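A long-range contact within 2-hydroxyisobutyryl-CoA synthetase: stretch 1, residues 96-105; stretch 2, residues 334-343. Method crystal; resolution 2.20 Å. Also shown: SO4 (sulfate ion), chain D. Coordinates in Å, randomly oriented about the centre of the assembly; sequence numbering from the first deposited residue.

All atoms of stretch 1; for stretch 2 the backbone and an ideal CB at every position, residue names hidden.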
ATOM      1  N   LYS A  96      -1.058 -25.522 -14.021  1.00 41.87           N
ATOM      2  CA  LYS A  96       0.301 -25.021 -13.813  1.00 41.19           C
ATOM      3  C   LYS A  96       0.280 -23.486 -13.972  1.00 42.86           C
ATOM      4  O   LYS A  96      -0.573 -22.954 -14.686  1.00 41.49           O
ATOM      5  CB  LYS A  96       1.267 -25.653 -14.829  1.00 45.87           C
ATOM      6  CG  LYS A  96       1.579 -27.127 -14.569  1.00 62.88           C
ATOM      7  CD  LYS A  96       2.364 -27.737 -15.723  1.00 76.04           C
ATOM      8  CE  LYS A  96       2.848 -29.142 -15.444  1.00 94.02           C
ATOM      9  NZ  LYS A  96       3.475 -29.763 -16.647  1.00107.57           N
ATOM     10  N   LYS A  97       1.218 -22.776 -13.319  1.00 41.15           N
ATOM     11  CA  LYS A  97       1.345 -21.312 -13.442  1.00 40.75           C
ATOM     12  C   LYS A  97       1.626 -20.904 -14.917  1.00 46.01           C
ATOM     13  O   LYS A  97       1.103 -19.893 -15.391  1.00 45.83           O
ATOM     14  CB  LYS A  97       2.420 -20.776 -12.491  1.00 42.95           C
ATOM     15  CG  LYS A  97       1.857 -20.218 -11.181  1.00 54.08           C
ATOM     16  CD  LYS A  97       2.153 -21.106  -9.985  1.00 56.91           C
ATOM     17  CE  LYS A  97       3.478 -20.808  -9.342  1.00 52.24           C
ATOM     18  NZ  LYS A  97       4.183 -22.063  -8.956  1.00 59.76           N
ATOM     19  N   THR A  98       2.360 -21.754 -15.661  1.00 43.84           N
ATOM     20  CA  THR A  98       2.630 -21.551 -17.087  1.00 46.11           C
ATOM     21  C   THR A  98       1.311 -21.584 -17.901  1.00 49.92           C
ATOM     22  O   THR A  98       1.217 -20.874 -18.908  1.00 51.53           O
ATOM     23  CB  THR A  98       3.625 -22.599 -17.622  1.00 61.40           C
ATOM     24  OG1 THR A  98       3.038 -23.895 -17.529  1.00 67.20           O
ATOM     25  CG2 THR A  98       4.954 -22.592 -16.880  1.00 61.07           C
ATOM     26  N   ASP A  99       0.292 -22.387 -17.451  1.00 42.74           N
ATOM     27  CA  ASP A  99      -1.008 -22.473 -18.134  1.00 42.83           C
ATOM     28  C   ASP A  99      -1.785 -21.175 -17.978  1.00 44.72           C
ATOM     29  O   ASP A  99      -2.421 -20.734 -18.917  1.00 45.68           O
ATOM     30  CB  ASP A  99      -1.841 -23.677 -17.625  1.00 44.20           C
ATOM     31  CG  ASP A  99      -1.176 -25.035 -17.805  1.00 50.69           C
ATOM     32  OD1 ASP A  99      -0.468 -25.222 -18.824  1.00 53.93           O
ATOM     33  OD2 ASP A  99      -1.401 -25.921 -16.957  1.00 51.01           O
ATOM     34  N   LEU A 100      -1.693 -20.543 -16.798  1.00 41.67           N
ATOM     35  CA  LEU A 100      -2.346 -19.270 -16.496  1.00 41.06           C
ATOM     36  C   LEU A 100      -1.782 -18.132 -17.366  1.00 47.51           C
ATOM     37  O   LEU A 100      -2.545 -17.319 -17.896  1.00 47.21           O
ATOM     38  CB  LEU A 100      -2.139 -18.955 -15.002  1.00 38.31           C
ATOM     39  CG  LEU A 100      -3.209 -19.407 -14.004  1.00 40.49           C
ATOM     40  CD1 LEU A 100      -4.180 -20.445 -14.580  1.00 41.17           C
ATOM     41  CD2 LEU A 100      -2.588 -19.813 -12.701  1.00 38.20           C
ATOM     42  N   ARG A 101      -0.441 -18.103 -17.514  1.00 45.78           N
ATOM     43  CA  ARG A 101       0.292 -17.127 -18.316  1.00 46.79           C
ATOM     44  C   ARG A 101      -0.180 -17.201 -19.767  1.00 53.03           C
ATOM     45  O   ARG A 101      -0.534 -16.172 -20.350  1.00 54.01           O
ATOM     46  CB  ARG A 101       1.816 -17.363 -18.212  1.00 45.09           C
ATOM     47  CG  ARG A 101       2.431 -16.925 -16.889  1.00 55.51           C
ATOM     48  CD  ARG A 101       3.912 -17.277 -16.784  1.00 63.12           C
ATOM     49  NE  ARG A 101       4.287 -17.598 -15.404  1.00 72.70           N
ATOM     50  CZ  ARG A 101       5.058 -18.624 -15.050  1.00 90.85           C
ATOM     51  NH1 ARG A 101       5.565 -19.433 -15.972  1.00 79.48           N
ATOM     52  NH2 ARG A 101       5.336 -18.842 -13.769  1.00 75.74           N
ATOM     53  N   GLU A 102      -0.225 -18.423 -20.332  1.00 50.68           N
ATOM     54  CA  GLU A 102      -0.657 -18.667 -21.720  1.00 52.63           C
ATOM     55  C   GLU A 102      -2.103 -18.219 -21.954  1.00 54.49           C
ATOM     56  O   GLU A 102      -2.382 -17.553 -22.953  1.00 55.92           O
ATOM     57  CB  GLU A 102      -0.452 -20.135 -22.103  1.00 55.74           C
ATOM     58  CG  GLU A 102       1.013 -20.508 -22.284  1.00 70.61           C
ATOM     59  CD  GLU A 102       1.362 -21.985 -22.278  1.00103.68           C
ATOM     60  OE1 GLU A 102       0.437 -22.834 -22.242  1.00104.47           O
ATOM     61  OE2 GLU A 102       2.575 -22.293 -22.312  1.00102.74           O
ATOM     62  N   SER A 103      -2.998 -18.519 -20.990  1.00 48.90           N
ATOM     63  CA  SER A 103      -4.414 -18.133 -21.025  1.00 48.60           C
ATOM     64  C   SER A 103      -4.561 -16.598 -21.013  1.00 51.60           C
ATOM     65  O   SER A 103      -5.403 -16.056 -21.723  1.00 51.84           O
ATOM     66  CB  SER A 103      -5.159 -18.754 -19.848  1.00 49.32           C
ATOM     67  OG  SER A 103      -6.540 -18.444 -19.929  1.00 59.92           O
ATOM     68  N   GLN A 104      -3.758 -15.916 -20.178  1.00 46.45           N
ATOM     69  CA  GLN A 104      -3.720 -14.452 -20.089  1.00 45.17           C
ATOM     70  C   GLN A 104      -3.169 -13.818 -21.374  1.00 50.32           C
ATOM     71  O   GLN A 104      -3.755 -12.844 -21.860  1.00 51.31           O
ATOM     72  CB  GLN A 104      -2.957 -13.998 -18.848  1.00 42.76           C
ATOM     73  CG  GLN A 104      -3.752 -14.289 -17.583  1.00 42.66           C
ATOM     74  CD  GLN A 104      -3.387 -13.427 -16.416  1.00 50.87           C
ATOM     75  OE1 GLN A 104      -2.478 -12.588 -16.470  1.00 48.71           O
ATOM     76  NE2 GLN A 104      -4.107 -13.612 -15.332  1.00 43.34           N
ATOM     77  N   ALA A 105      -2.100 -14.400 -21.970  1.00 47.56           N
ATOM     78  CA  ALA A 105      -1.578 -13.906 -23.265  1.00 50.82           C
ATOM     79  C   ALA A 105      -2.621 -14.037 -24.393  1.00 59.25           C
ATOM     80  O   ALA A 105      -2.793 -13.101 -25.183  1.00 61.43           O
ATOM     81  CB  ALA A 105      -0.304 -14.643 -23.647  1.00 52.47           C
ATOM     82  N   UNK A 334     -14.468 -15.534  -9.200  1.00 40.24           N
ATOM     83  CA  UNK A 334     -13.545 -14.826 -10.117  1.00 40.09           C
ATOM     84  C   UNK A 334     -12.183 -15.519 -10.095  1.00 42.30           C
ATOM     85  O   UNK A 334     -11.653 -15.778  -9.006  1.00 40.98           O
ATOM     86  CB  UNK A 334     -13.400 -13.354  -9.727  1.00 40.09           C
ATOM     87  N   UNK A 335     -11.627 -15.841 -11.295  1.00 36.70           N
ATOM     88  CA  UNK A 335     -10.360 -16.583 -11.436  1.00 34.42           C
ATOM     89  C   UNK A 335     -10.292 -17.797 -10.492  1.00 36.91           C
ATOM     90  O   UNK A 335      -9.316 -17.936  -9.757  1.00 32.24           O
ATOM     91  CB  UNK A 335      -9.177 -15.652 -11.161  1.00 34.42           C
ATOM     92  N   UNK A 336     -11.344 -18.682 -10.430  1.00 35.77           N
ATOM     93  CA  UNK A 336     -11.259 -19.815  -9.488  1.00 33.47           C
ATOM     94  C   UNK A 336     -10.166 -20.789  -9.906  1.00 33.71           C
ATOM     95  O   UNK A 336     -10.015 -21.093 -11.087  1.00 35.51           O
ATOM     96  CB  UNK A 336     -12.600 -20.546  -9.401  1.00 33.47           C
ATOM     97  N   UNK A 337      -9.375 -21.210  -8.949  1.00 27.82           N
ATOM     98  CA  UNK A 337      -8.278 -22.146  -9.171  1.00 28.57           C
ATOM     99  C   UNK A 337      -8.731 -23.545  -8.805  1.00 34.38           C
ATOM    100  O   UNK A 337      -9.155 -23.778  -7.670  1.00 33.65           O
ATOM    101  CB  UNK A 337      -7.042 -21.750  -8.362  1.00 28.57           C
ATOM    102  N   UNK A 338      -8.702 -24.457  -9.785  1.00 33.51           N
ATOM    103  CA  UNK A 338      -9.125 -25.841  -9.571  1.00 34.52           C
ATOM    104  C   UNK A 338      -7.937 -26.754  -9.804  1.00 38.49           C
ATOM    105  O   UNK A 338      -7.523 -26.987 -10.940  1.00 39.02           O
ATOM    106  CB  UNK A 338     -10.289 -26.218 -10.490  1.00 34.52           C
ATOM    107  N   UNK A 339      -7.404 -27.267  -8.706  1.00 35.62           N
ATOM    108  CA  UNK A 339      -6.248 -28.147  -8.674  1.00 35.43           C
ATOM    109  C   UNK A 339      -5.012 -27.435  -9.215  1.00 38.68           C
ATOM    110  O   UNK A 339      -4.344 -27.928 -10.116  1.00 39.83           O
ATOM    111  CB  UNK A 339      -6.524 -29.420  -9.477  1.00 35.43           C
ATOM    112  N   UNK A 340      -4.701 -26.263  -8.650  1.00 35.08           N
ATOM    113  CA  UNK A 340      -3.469 -25.558  -9.021  1.00 35.15           C
ATOM    114  C   UNK A 340      -2.283 -26.203  -8.298  1.00 37.19           C
ATOM    115  O   UNK A 340      -2.308 -26.386  -7.073  1.00 33.69           O
ATOM    116  CB  UNK A 340      -3.566 -24.069  -8.681  1.00 35.15           C
ATOM    117  N   UNK A 341      -1.268 -26.569  -9.092  1.00 35.62           N
ATOM    118  CA  UNK A 341      -0.019 -27.160  -8.641  1.00 35.31           C
ATOM    119  C   UNK A 341       0.848 -26.035  -8.022  1.00 37.56           C
ATOM    120  O   UNK A 341       1.127 -25.045  -8.688  1.00 37.37           O
ATOM    121  CB  UNK A 341       0.705 -27.856  -9.795  1.00 35.31           C
ATOM    122  N   UNK A 342       1.214 -26.165  -6.737  1.00 34.31           N
ATOM    123  CA  UNK A 342       2.010 -25.139  -6.055  1.00 32.30           C
ATOM    124  C   UNK A 342       3.462 -25.187  -6.457  1.00 36.29           C
ATOM    125  O   UNK A 342       4.093 -24.140  -6.593  1.00 36.12           O
ATOM    126  CB  UNK A 342       1.897 -25.296  -4.537  1.00 32.30           C
ATOM    127  N   UNK A 343       3.970 -26.400  -6.643  1.00 34.67           N
ATOM    128  CA  UNK A 343       5.368 -26.666  -6.946  1.00 36.47           C
ATOM    129  C   UNK A 343       6.205 -26.632  -5.680  1.00 42.36           C
ATOM    130  O   UNK A 343       7.433 -26.565  -5.747  1.00 43.87           O
ATOM    131  CB  UNK A 343       5.901 -25.654  -7.962  1.00 36.47           C
TER
HETATM  132  S   SO4 D 503      -6.216 -21.032 -22.937  1.00 80.79           S
HETATM  133  O1  SO4 D 503      -7.230 -20.104 -22.380  1.00 76.64           O
HETATM  134  O2  SO4 D 503      -5.532 -20.429 -24.091  1.00 82.04           O
HETATM  135  O3  SO4 D 503      -6.902 -22.273 -23.352  1.00 82.52           O
HETATM  136  O4  SO4 D 503      -5.182 -21.386 -21.944  1.00 81.90           O

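Stretch 1 enters a helix at K97, with K96 as its N-cap, and D99 secures the start by accepting a hydrogen bond from K96 N at OD2 (3.0 Å). L100 and Q104 lie one turn apart along this helix, while the side chain of K97 reaches back past its first turn. Stretch 2 runs by this end of the helix, the CA atoms that lie nearest each other across the stretches being those of K96 and 341.

Position 334 has no part of stretch 1 near its CB, so the contact leaves its identity open; it is S334. At 335, CA-to-CB points toward the helix, but the ideal CB has nothing within 5.5 Å. A long side chain is needed to cross the gap, and the amide of Q104 at the far side would suit a polar one, Q or E among others. Positive phi (45°) would also allow N or G, though neither has the same reach. The residue is Q335, extended at chi2, which brings its NE2 to 3.5 Å from Q104 NE2. The two nitrogens are neighbours and not a hydrogen-bonded pair; each finds its partners elsewhere in the structure.

Position 336, with phi of -67°, can accept proline and is out of reach of the helix; P336 fits that backbone. Position 337 directs CA-to-CB sideways, yet the apolar end of L100 lies within range of a long, flexible side chain. Methionine or leucine would be reasonable, and M337 is found. Its three chi angles all lie in m, and this folded course carries CE to 3.8 Å from L100 CD2, an apolar contact.

Stretch 1 gives positions 338 and 339 no partner, so many side chains would do at either; the phi of 63° at 339 would by itself favour glycine or asparagine. The residues are I338 and R339.

At 340, on the strand, CB again points sideways, with the backbone of K96 and K97 and the methyls of L100 a little beyond it. A branched or long apolar side chain would fill this space: leucine, isoleucine or methionine. L340 does so, its CD1 packing 4.1 Å from L100 CD2 and lying 4.2 Å from both K96 C and K97 N.

At 341 the ideal CB is 4.9 Å from K96 CG, so the aliphatic part of that lysine offers a surface for leucine, valine, isoleucine or methionine. L341 places CD2 4.2 Å from K96 CG. Its main chain also matters: a water accepts from K97 N (3.1 Å) and donates to L341 O (3.0 Å), linking the first turn of the helix to the strand.

At 342 CB points away, and the main chain supplies the contact, so a small residue suffices. In S342 the carbonyl O accepts a weak hydrogen bond from K97 NZ (3.1 Å).

At 343 phi is 81°, which favours glycine, and an ideal CB would sit 4.1 Å from K97 NZ. G343 is deposited, leaving the space beside the lysine amine free of a side chain.

Stretch 2, residues 334-343: SQPMIRLLSG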
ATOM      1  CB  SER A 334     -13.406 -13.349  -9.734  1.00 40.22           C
ATOM      2  OG  SER A 334     -12.528 -13.173  -8.629  1.00 36.08           O
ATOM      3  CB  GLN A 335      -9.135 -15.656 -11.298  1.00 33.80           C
ATOM      4  CG  GLN A 335      -9.063 -14.621 -12.448  1.00 30.86           C
ATOM      5  CD  GLN A 335      -7.802 -13.774 -12.367  1.00 45.56           C
ATOM      6  OE1 GLN A 335      -7.445 -13.250 -11.311  1.00 35.43           O
ATOM      7  NE2 GLN A 335      -7.113 -13.602 -13.489  1.00 33.58           N
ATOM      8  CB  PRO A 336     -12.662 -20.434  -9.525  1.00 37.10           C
ATOM      9  CG  PRO A 336     -13.203 -20.077 -10.858  1.00 42.98           C
ATOM     10  CD  PRO A 336     -12.600 -18.734 -11.219  1.00 38.43           C
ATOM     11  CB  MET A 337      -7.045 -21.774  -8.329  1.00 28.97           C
ATOM     12  CG  MET A 337      -6.336 -20.492  -8.723  1.00 31.90           C
ATOM     13  SD  MET A 337      -5.697 -20.322 -10.402  1.00 39.43           S
ATOM     14  CE  MET A 337      -5.173 -21.819 -10.763  1.00 38.51           C
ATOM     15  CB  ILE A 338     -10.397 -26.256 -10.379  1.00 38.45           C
ATOM     16  CG1 ILE A 338     -11.539 -25.232 -10.187  1.00 38.93           C
ATOM     17  CG2 ILE A 338     -10.851 -27.666  -9.976  1.00 37.85           C
ATOM     18  CD1 ILE A 338     -12.625 -25.331 -11.173  1.00 42.51           C
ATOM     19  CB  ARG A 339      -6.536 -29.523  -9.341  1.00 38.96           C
ATOM     20  CG  ARG A 339      -7.239 -30.430  -8.367  1.00 53.80           C
ATOM     21  CD  ARG A 339      -7.616 -31.805  -8.866  1.00 63.70           C
ATOM     22  NE  ARG A 339      -6.534 -32.546  -9.510  1.00 67.10           N
ATOM     23  CZ  ARG A 339      -5.646 -33.314  -8.887  1.00 67.37           C
ATOM     24  NH1 ARG A 339      -5.645 -33.402  -7.562  1.00 47.97           N
ATOM     25  NH2 ARG A 339      -4.737 -33.980  -9.581  1.00 49.87           N
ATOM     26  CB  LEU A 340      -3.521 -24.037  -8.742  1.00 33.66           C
ATOM     27  CG  LEU A 340      -2.224 -23.194  -8.929  1.00 35.90           C
ATOM     28  CD1 LEU A 340      -1.834 -23.072 -10.410  1.00 35.93           C
ATOM     29  CD2 LEU A 340      -2.376 -21.800  -8.306  1.00 30.01           C
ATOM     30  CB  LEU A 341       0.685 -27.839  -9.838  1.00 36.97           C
ATOM     31  CG  LEU A 341       2.109 -28.389  -9.617  1.00 42.13           C
ATOM     32  CD1 LEU A 341       2.131 -29.463  -8.536  1.00 42.04           C
ATOM     33  CD2 LEU A 341       2.670 -28.960 -10.910  1.00 45.29           C
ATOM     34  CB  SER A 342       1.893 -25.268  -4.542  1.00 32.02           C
ATOM     35  OG  SER A 342       2.574 -26.427  -4.088  1.00 34.64           O
TER
HETATM   36  O   HOH W   1       2.532 -24.630 -11.251  1.00 53.56           O
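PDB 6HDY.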